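Local coordinates for kinesin-like protein (Caenorhabditis elegans, PDB 5X3E) that is a kinesin-6 motor protein that probably couples ATP hydrolysis to movement along microtubules, captured here in the nucleotide-free state, at residues A[49-54]-A[419-424]; A[53-56]-A[60-63]; A[405-410]-A[425-430]. All coordinates share one frame; numbering follows the deposited sequence.

Contact 1: A[49-54]-A[419-424]; sequences TPSLIA and DENMSA
Ser51 and Leu52 meet helix 418-424 through a single side chain, that of Asn421, whose ND2 bonds weakly to the serine hydroxyl while Leu52 CD1 packs beside the amide. Asn421 CG lies beside its own backbone N (chi1 -66°), which sends the carboxamide off the helix toward 49-54 with ND2 leading. From there ND2 gives a weak, distinctly bent hydrogen bond to Ser51 OG, 3.3 Å away with an angle of 131° at the hydrogen. The stronger claim on the same nitrogen comes from Asn412 O, in the chain just after strand 404-411. Ser51 OG sits between its backbone N and carbonyl carbon and also bonds to Lys414 O, so one hydroxyl links the helix amide to the loop leading into that helix. Ser51 and Pro413 are joined by a backbone hydrogen bond as well.

Leu52 completes the contact from strand 52-54. Its side chain crosses that of Asn421 at about a right angle: CD1 comes up to the amide group, 3.3 Å from ND2 and 4.1 Å from Asn421 CG. The other methyl, Leu52 CD2, packs on Ile60 of the neighbouring strand. Within the helix, Ser423 folds back onto its own backbone, with OG donating to Glu420 O at 2.8 Å; Ala424 N reaches that same oxygen, at 3.2 Å and from the same face of the carbonyl plane.

The contact joins the small antiparallel sheet of the kinesin motor domain to the helix that, in kinesins generally, leads into the neck linker. Chemically, a buried amide nitrogen satisfied mainly by a main-chain carbonyl, with the serine as a lesser second acceptor and a leucine methyl beside it, implies a small, specific polar link rather than broad hydrophobic packing.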
loop_
_atom_site.group_PDB
_atom_site.type_symbol
_atom_site.label_atom_id
_atom_site.label_comp_id
_atom_site.label_asym_id
_atom_site.label_seq_id
_atom_site.Cartn_x
_atom_site.Cartn_y
_atom_site.Cartn_z
ATOM N N THR A 49 19.995 7.685 -26.073
ATOM C CA THR A 49 21.008 7.370 -25.069
ATOM C C THR A 49 20.325 7.028 -23.750
ATOM O O THR A 49 20.025 7.924 -22.950
ATOM C CB THR A 49 21.985 8.535 -24.888
ATOM O OG1 THR A 49 21.291 9.662 -24.336
ATOM C CG2 THR A 49 22.624 8.924 -26.215
ATOM N N PRO A 50 20.058 5.753 -23.480
ATOM C CA PRO A 50 19.458 5.344 -22.207
ATOM C C PRO A 50 20.501 5.022 -21.148
ATOM O O PRO A 50 21.607 4.566 -21.442
ATOM C CB PRO A 50 18.672 4.088 -22.601
ATOM C CG PRO A 50 19.510 3.489 -23.689
ATOM C CD PRO A 50 20.169 4.629 -24.424
ATOM N N SER A 51 20.140 5.278 -19.889
ATOM C CA SER A 51 21.041 4.934 -18.795
ATOM C C SER A 51 20.912 3.476 -18.374
ATOM O O SER A 51 21.782 2.976 -17.651
ATOM C CB SER A 51 20.797 5.845 -17.588
ATOM O OG SER A 51 19.479 5.704 -17.093
ATOM N N LEU A 52 19.855 2.789 -18.804
ATOM C CA LEU A 52 19.716 1.359 -18.560
ATOM C C LEU A 52 18.753 0.761 -19.579
ATOM O O LEU A 52 17.903 1.453 -20.146
ATOM C CB LEU A 52 19.263 1.062 -17.119
ATOM C CG LEU A 52 17.938 1.488 -16.464
ATOM C CD1 LEU A 52 17.705 2.993 -16.525
ATOM C CD2 LEU A 52 16.740 0.729 -17.021
ATOM N N ILE A 53 18.912 -0.542 -19.808
ATOM C CA ILE A 53 18.171 -1.282 -20.826
ATOM C C ILE A 53 17.721 -2.613 -20.242
ATOM O O ILE A 53 18.472 -3.273 -19.517
ATOM C CB ILE A 53 19.013 -1.496 -22.105
ATOM C CG1 ILE A 53 19.224 -0.169 -22.832
ATOM C CG2 ILE A 53 18.351 -2.501 -23.041
ATOM C CD1 ILE A 53 17.927 0.431 -23.344
ATOM N N ALA A 54 16.491 -3.005 -20.562
ATOM C CA ALA A 54 15.974 -4.297 -20.140
ATOM C C ALA A 54 16.515 -5.403 -21.037
ATOM O O ALA A 54 16.713 -5.208 -22.239
ATOM C CB ALA A 54 14.445 -4.295 -20.162
ATOM N N ASP A 419 22.587 8.162 -12.077
ATOM C CA ASP A 419 23.085 7.903 -10.730
ATOM C C ASP A 419 21.958 7.554 -9.767
ATOM O O ASP A 419 22.144 6.734 -8.861
ATOM C CB ASP A 419 23.872 9.112 -10.224
ATOM C CG ASP A 419 25.188 9.295 -10.956
ATOM O OD1 ASP A 419 25.834 8.276 -11.273
ATOM O OD2 ASP A 419 25.573 10.453 -11.222
ATOM N N GLU A 420 20.781 8.157 -9.948
ATOM C CA GLU A 420 19.660 7.848 -9.068
ATOM C C GLU A 420 19.083 6.467 -9.349
ATOM O O GLU A 420 18.515 5.841 -8.446
ATOM C CB GLU A 420 18.581 8.921 -9.199
ATOM C CG GLU A 420 18.936 10.234 -8.518
ATOM C CD GLU A 420 19.113 10.078 -7.017
ATOM O OE1 GLU A 420 18.371 9.275 -6.411
ATOM O OE2 GLU A 420 19.995 10.757 -6.446
ATOM N N ASN A 421 19.214 5.974 -10.583
ATOM C CA ASN A 421 18.798 4.604 -10.865
ATOM C C ASN A 421 19.754 3.598 -10.239
ATOM O O ASN A 421 19.352 2.473 -9.927
ATOM C CB ASN A 421 18.696 4.379 -12.374
ATOM C CG ASN A 421 17.579 5.193 -13.014
ATOM O OD1 ASN A 421 16.642 5.629 -12.343
ATOM N ND2 ASN A 421 17.677 5.398 -14.321
ATOM N N MET A 422 21.016 3.988 -10.042
ATOM C CA MET A 422 21.977 3.097 -9.403
ATOM C C MET A 422 21.562 2.778 -7.974
ATOM O O MET A 422 21.779 1.660 -7.490
ATOM C CB MET A 422 23.370 3.721 -9.436
ATOM C CG MET A 422 23.986 3.724 -10.818
ATOM S SD MET A 422 24.247 2.035 -11.383
ATOM C CE MET A 422 25.167 1.382 -9.996
ATOM N N SER A 423 20.983 3.755 -7.274
ATOM C CA SER A 423 20.480 3.513 -5.928
ATOM C C SER A 423 19.154 2.764 -5.959
ATOM O O SER A 423 18.897 1.914 -5.099
ATOM C CB SER A 423 20.311 4.838 -5.185
ATOM O OG SER A 423 19.322 5.640 -5.811
ATOM N N ALA A 424 18.303 3.070 -6.942
ATOM C CA ALA A 424 17.000 2.420 -7.029
ATOM C C ALA A 424 17.139 0.953 -7.406
ATOM O O ALA A 424 16.366 0.108 -6.938
ATOM C CB ALA A 424 16.112 3.149 -8.036
#

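Contact 2: A[53-56]-A[60-63]; sequences IAID and IQTV
Gln61 CG stands opposite its backbone N (chi1 179°) and the chain stays extended beyond it, while Ile55 CG1 lies beside its own backbone N with CD1 stretched out past it (chi2 175°); together these torsions bring the isoleucine methyl to the flank of the glutamine. The setting is a beta hairpin, strands 52-54 and 59-62, at the edge of the small antiparallel sheet of the motor domain. Ile55 CD1 touches Gln61 CB at 3.6 Å and Gln61 NE2 at 3.8 Å, and the two side chains cross obliquely just where the first strand has ended.

Ile53 and Gln61 form the hydrogen-bonded pair. Ile53 N donates to Gln61 O at 3.0 Å, and Gln61 N returns a straighter bond to Ile53 O at 2.8 Å, with 170° at the hydrogen. Ala54 and Ile60 are the adjacent non-hydrogen-bonded pair; their side chains lie on the other face from those of Ile53 and Gln61, with Ile60 CG1 4.5 Å from Ala54 CB. On that face Ile60 is buried against Cys40 and Leu42 of strand 37-42, and Ala54 and Ile60 both touch Val86. Farther along, Ile53 CG1 only just meets Val63 CG2. Besides the amide, Ile53 O takes a bent CA-H...O contact from Ile60, with Ile60 CA 3.4 Å from the oxygen.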
loop_
_atom_site.group_PDB
_atom_site.type_symbol
_atom_site.label_atom_id
_atom_site.label_comp_id
_atom_site.label_asym_id
_atom_site.label_seq_id
_atom_site.Cartn_x
_atom_site.Cartn_y
_atom_site.Cartn_z
ATOM N N ILE A 53 18.912 -0.542 -19.808
ATOM C CA ILE A 53 18.171 -1.282 -20.826
ATOM C C ILE A 53 17.721 -2.613 -20.242
ATOM O O ILE A 53 18.472 -3.273 -19.517
ATOM C CB ILE A 53 19.013 -1.496 -22.105
ATOM C CG1 ILE A 53 19.224 -0.169 -22.832
ATOM C CG2 ILE A 53 18.351 -2.501 -23.041
ATOM C CD1 ILE A 53 17.927 0.431 -23.344
ATOM N N ALA A 54 16.491 -3.005 -20.562
ATOM C CA ALA A 54 15.974 -4.297 -20.140
ATOM C C ALA A 54 16.515 -5.403 -21.037
ATOM O O ALA A 54 16.713 -5.208 -22.239
ATOM C CB ALA A 54 14.445 -4.295 -20.162
ATOM N N ILE A 55 16.765 -6.566 -20.441
ATOM C CA ILE A 55 17.339 -7.691 -21.169
ATOM C C ILE A 55 16.400 -8.889 -21.120
ATOM O O ILE A 55 15.624 -9.127 -22.052
ATOM C CB ILE A 55 18.714 -8.078 -20.599
ATOM C CG1 ILE A 55 19.600 -6.848 -20.433
ATOM C CG2 ILE A 55 19.389 -9.090 -21.502
ATOM C CD1 ILE A 55 20.915 -7.165 -19.764
ATOM N N ASP A 56 16.477 -9.649 -20.028
ATOM C CA ASP A 56 15.848 -10.960 -19.899
ATOM C C ASP A 56 14.362 -10.907 -19.581
ATOM O O ASP A 56 13.767 -11.968 -19.359
ATOM C CB ASP A 56 16.545 -11.768 -18.799
ATOM C CG ASP A 56 17.898 -12.295 -19.222
ATOM O OD1 ASP A 56 18.395 -11.888 -20.294
ATOM O OD2 ASP A 56 18.468 -13.119 -18.476
ATOM N N ILE A 60 18.249 -6.208 -16.032
ATOM C CA ILE A 60 18.436 -4.841 -16.511
ATOM C C ILE A 60 19.923 -4.519 -16.476
ATOM O O ILE A 60 20.601 -4.809 -15.485
ATOM C CB ILE A 60 17.649 -3.823 -15.663
ATOM C CG1 ILE A 60 16.176 -3.816 -16.063
ATOM C CG2 ILE A 60 18.243 -2.426 -15.793
ATOM C CD1 ILE A 60 15.382 -2.744 -15.373
ATOM N N GLN A 61 20.430 -3.919 -17.552
ATOM C CA GLN A 61 21.839 -3.566 -17.658
ATOM C C GLN A 61 22.032 -2.059 -17.556
ATOM O O GLN A 61 21.280 -1.285 -18.152
ATOM C CB GLN A 61 22.435 -4.054 -18.979
ATOM C CG GLN A 61 23.894 -3.689 -19.147
ATOM C CD GLN A 61 24.469 -4.168 -20.459
ATOM O OE1 GLN A 61 25.201 -3.439 -21.129
ATOM N NE2 GLN A 61 24.144 -5.399 -20.835
ATOM N N THR A 62 23.060 -1.658 -16.815
ATOM C CA THR A 62 23.439 -0.259 -16.676
ATOM C C THR A 62 24.218 0.212 -17.905
ATOM O O THR A 62 24.968 -0.554 -18.517
ATOM C CB THR A 62 24.274 -0.084 -15.408
ATOM O OG1 THR A 62 23.600 -0.712 -14.309
ATOM C CG2 THR A 62 24.471 1.370 -15.084
ATOM N N VAL A 63 24.045 1.488 -18.261
ATOM C CA VAL A 63 24.671 2.064 -19.453
ATOM C C VAL A 63 25.207 3.454 -19.120
ATOM O O VAL A 63 24.425 4.375 -18.860
ATOM C CB VAL A 63 23.697 2.146 -20.640
ATOM C CG1 VAL A 63 24.359 2.848 -21.823
ATOM C CG2 VAL A 63 23.197 0.758 -21.036
#

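Contact 3: A[405-410]-A[425-430]; sequences IRMVIC and LAFAEE
Met407 SD rests over one face of the Phe427 ring, 4.2 Å from its centroid and 19° off the ring normal, a Met-aromatic contact displaced toward the ring's rim. The terminal methyl packs on the ring as well, with Met407 CE 3.5 Å from Phe427 CD1. Ile409, two residues along the strand, adds its CD1 obliquely, 3.9 Å from both Phe427 CB and Phe427 CD2. Both strand side chains cross the phenylalanine at about a right angle. The CB of Phe427 already points at the strand, and with CG beside the backbone N (chi1 -81°) the ring lies against both side chains.

In the P-loop NTPase fold of the kinesin motor domain, strand 404-411 runs parallel between strands 37-42 and 114-119 of the central sheet; the Phe427 contacts pack the chain following helix 418-424 on that sheet. Beyond the first shell, Tyr119 meets the Phe427 ring edge-to-face. Ile367 of helix 350-375 touches both Met407 and Phe427, and Arg364 of the same helix also packs on the phenylalanine. The main chain is held too: Arg371 NH2 hydrogen-bonds to Phe427 O, while Ala428 N bonds to Leu425 O at 3.1 Å.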
loop_
_atom_site.group_PDB
_atom_site.type_symbol
_atom_site.label_atom_id
_atom_site.label_comp_id
_atom_site.label_asym_id
_atom_site.label_seq_id
_atom_site.Cartn_x
_atom_site.Cartn_y
_atom_site.Cartn_z
ATOM N N ILE A 405 5.401 -9.166 0.874
ATOM C CA ILE A 405 5.925 -7.861 0.487
ATOM C C ILE A 405 6.311 -7.914 -0.984
ATOM O O ILE A 405 7.034 -8.824 -1.411
ATOM C CB ILE A 405 7.138 -7.445 1.341
ATOM C CG1 ILE A 405 6.810 -7.485 2.829
ATOM C CG2 ILE A 405 7.620 -6.053 0.948
ATOM C CD1 ILE A 405 7.989 -7.082 3.692
ATOM N N ARG A 406 5.829 -6.951 -1.763
ATOM C CA ARG A 406 6.299 -6.762 -3.131
ATOM C C ARG A 406 6.703 -5.308 -3.315
ATOM O O ARG A 406 5.923 -4.398 -3.012
ATOM C CB ARG A 406 5.235 -7.154 -4.169
ATOM C CG ARG A 406 5.649 -6.831 -5.604
ATOM C CD ARG A 406 4.803 -7.549 -6.664
ATOM N NE ARG A 406 4.896 -9.006 -6.578
ATOM C CZ ARG A 406 3.891 -9.802 -6.228
ATOM N NH1 ARG A 406 2.702 -9.288 -5.939
ATOM N NH2 ARG A 406 4.067 -11.115 -6.173
ATOM N N MET A 407 7.904 -5.092 -3.839
ATOM C CA MET A 407 8.400 -3.754 -4.116
ATOM C C MET A 407 8.482 -3.543 -5.622
ATOM O O MET A 407 9.005 -4.395 -6.354
ATOM C CB MET A 407 9.770 -3.528 -3.470
ATOM C CG MET A 407 10.354 -2.154 -3.756
ATOM S SD MET A 407 11.302 -1.495 -2.371
ATOM C CE MET A 407 11.970 -3.010 -1.694
ATOM N N VAL A 408 7.947 -2.418 -6.076
ATOM C CA VAL A 408 7.958 -2.035 -7.482
ATOM C C VAL A 408 8.934 -0.876 -7.631
ATOM O O VAL A 408 8.640 0.252 -7.214
ATOM C CB VAL A 408 6.560 -1.651 -7.978
ATOM C CG1 VAL A 408 6.617 -1.238 -9.434
ATOM C CG2 VAL A 408 5.594 -2.806 -7.774
ATOM N N ILE A 409 10.103 -1.153 -8.202
ATOM C CA ILE A 409 11.110 -0.130 -8.456
ATOM C C ILE A 409 10.795 0.523 -9.795
ATOM O O ILE A 409 10.931 -0.100 -10.848
ATOM C CB ILE A 409 12.526 -0.718 -8.453
ATOM C CG1 ILE A 409 12.797 -1.453 -7.144
ATOM C CG2 ILE A 409 13.558 0.379 -8.662
ATOM C CD1 ILE A 409 12.757 -0.561 -5.942
ATOM N N CYS A 410 10.370 1.781 -9.756
ATOM C CA CYS A 410 10.152 2.561 -10.966
ATOM C C CYS A 410 11.432 3.318 -11.299
ATOM O O CYS A 410 11.987 4.011 -10.440
ATOM C CB CYS A 410 8.988 3.533 -10.768
ATOM S SG CYS A 410 7.393 2.719 -10.456
ATOM N N LEU A 425 18.109 0.633 -8.261
ATOM C CA LEU A 425 18.340 -0.748 -8.661
ATOM C C LEU A 425 19.132 -1.531 -7.623
ATOM O O LEU A 425 19.265 -2.749 -7.762
ATOM C CB LEU A 425 19.060 -0.796 -10.013
ATOM C CG LEU A 425 18.338 -0.199 -11.226
ATOM C CD1 LEU A 425 19.263 -0.152 -12.424
ATOM C CD2 LEU A 425 17.081 -0.970 -11.565
ATOM N N ALA A 426 19.672 -0.862 -6.600
ATOM C CA ALA A 426 20.335 -1.569 -5.510
ATOM C C ALA A 426 19.371 -2.431 -4.702
ATOM O O ALA A 426 19.818 -3.330 -3.983
ATOM C CB ALA A 426 21.036 -0.573 -4.585
ATOM N N PHE A 427 18.063 -2.177 -4.805
ATOM C CA PHE A 427 17.058 -3.034 -4.186
ATOM C C PHE A 427 16.941 -4.393 -4.862
ATOM O O PHE A 427 16.100 -5.198 -4.447
ATOM C CB PHE A 427 15.696 -2.338 -4.202
ATOM C CG PHE A 427 15.509 -1.332 -3.098
ATOM C CD1 PHE A 427 15.210 -1.743 -1.810
ATOM C CD2 PHE A 427 15.620 0.025 -3.352
ATOM C CE1 PHE A 427 15.026 -0.822 -0.797
ATOM C CE2 PHE A 427 15.441 0.951 -2.340
ATOM C CZ PHE A 427 15.143 0.527 -1.063
ATOM N N ALA A 428 17.748 -4.652 -5.892
ATOM C CA ALA A 428 17.615 -5.863 -6.689
ATOM C C ALA A 428 17.903 -7.099 -5.850
ATOM O O ALA A 428 18.703 -7.073 -4.910
ATOM C CB ALA A 428 18.547 -5.815 -7.900
ATOM N N GLU A 429 17.199 -8.183 -6.188
ATOM C CA GLU A 429 17.365 -9.443 -5.475
ATOM C C GLU A 429 18.819 -9.904 -5.507
ATOM O O GLU A 429 19.336 -10.424 -4.512
ATOM C CB GLU A 429 16.416 -10.489 -6.066
ATOM C CG GLU A 429 15.042 -9.873 -6.364
ATOM C CD GLU A 429 13.893 -10.870 -6.431
ATOM O OE1 GLU A 429 12.746 -10.414 -6.593
ATOM O OE2 GLU A 429 14.123 -12.096 -6.376
ATOM N N GLU A 430 19.497 -9.704 -6.635
ATOM C CA GLU A 430 20.926 -9.967 -6.748
ATOM C C GLU A 430 21.512 -9.103 -7.859
ATOM O O GLU A 430 20.785 -8.601 -8.720
ATOM C CB GLU A 430 21.191 -11.454 -6.992
ATOM C CG GLU A 430 20.596 -11.984 -8.280
ATOM C CD GLU A 430 21.376 -13.151 -8.845
ATOM O OE1 GLU A 430 22.618 -13.051 -8.938
ATOM O OE2 GLU A 430 20.742 -14.168 -9.199
#

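How the contacts relate
From the N terminus, 49-54 opens contact 1, and 53-56, which overlaps it at Ile53 and Ala54, opens contact 2. Contact 2 closes at once, through a short turn to 60-63; contact 1, begun from the same stretch, closes only at 419-424. Contact 3 opens at 405-410, before contact 1 has closed, and closes just after it at 425-430: contacts 1 and 3 therefore cross, while 2 and 3 are in series. Together they tie the small four-stranded antiparallel sheet, the central-sheet strand 404-411 and helix 418-424 with the chain leaving it. Direct touches bridge them, including Ala424 O with Ile409 CG2 at 3.3 Å and Ile60 CG2 with Leu425 CD1 at 4.2 Å.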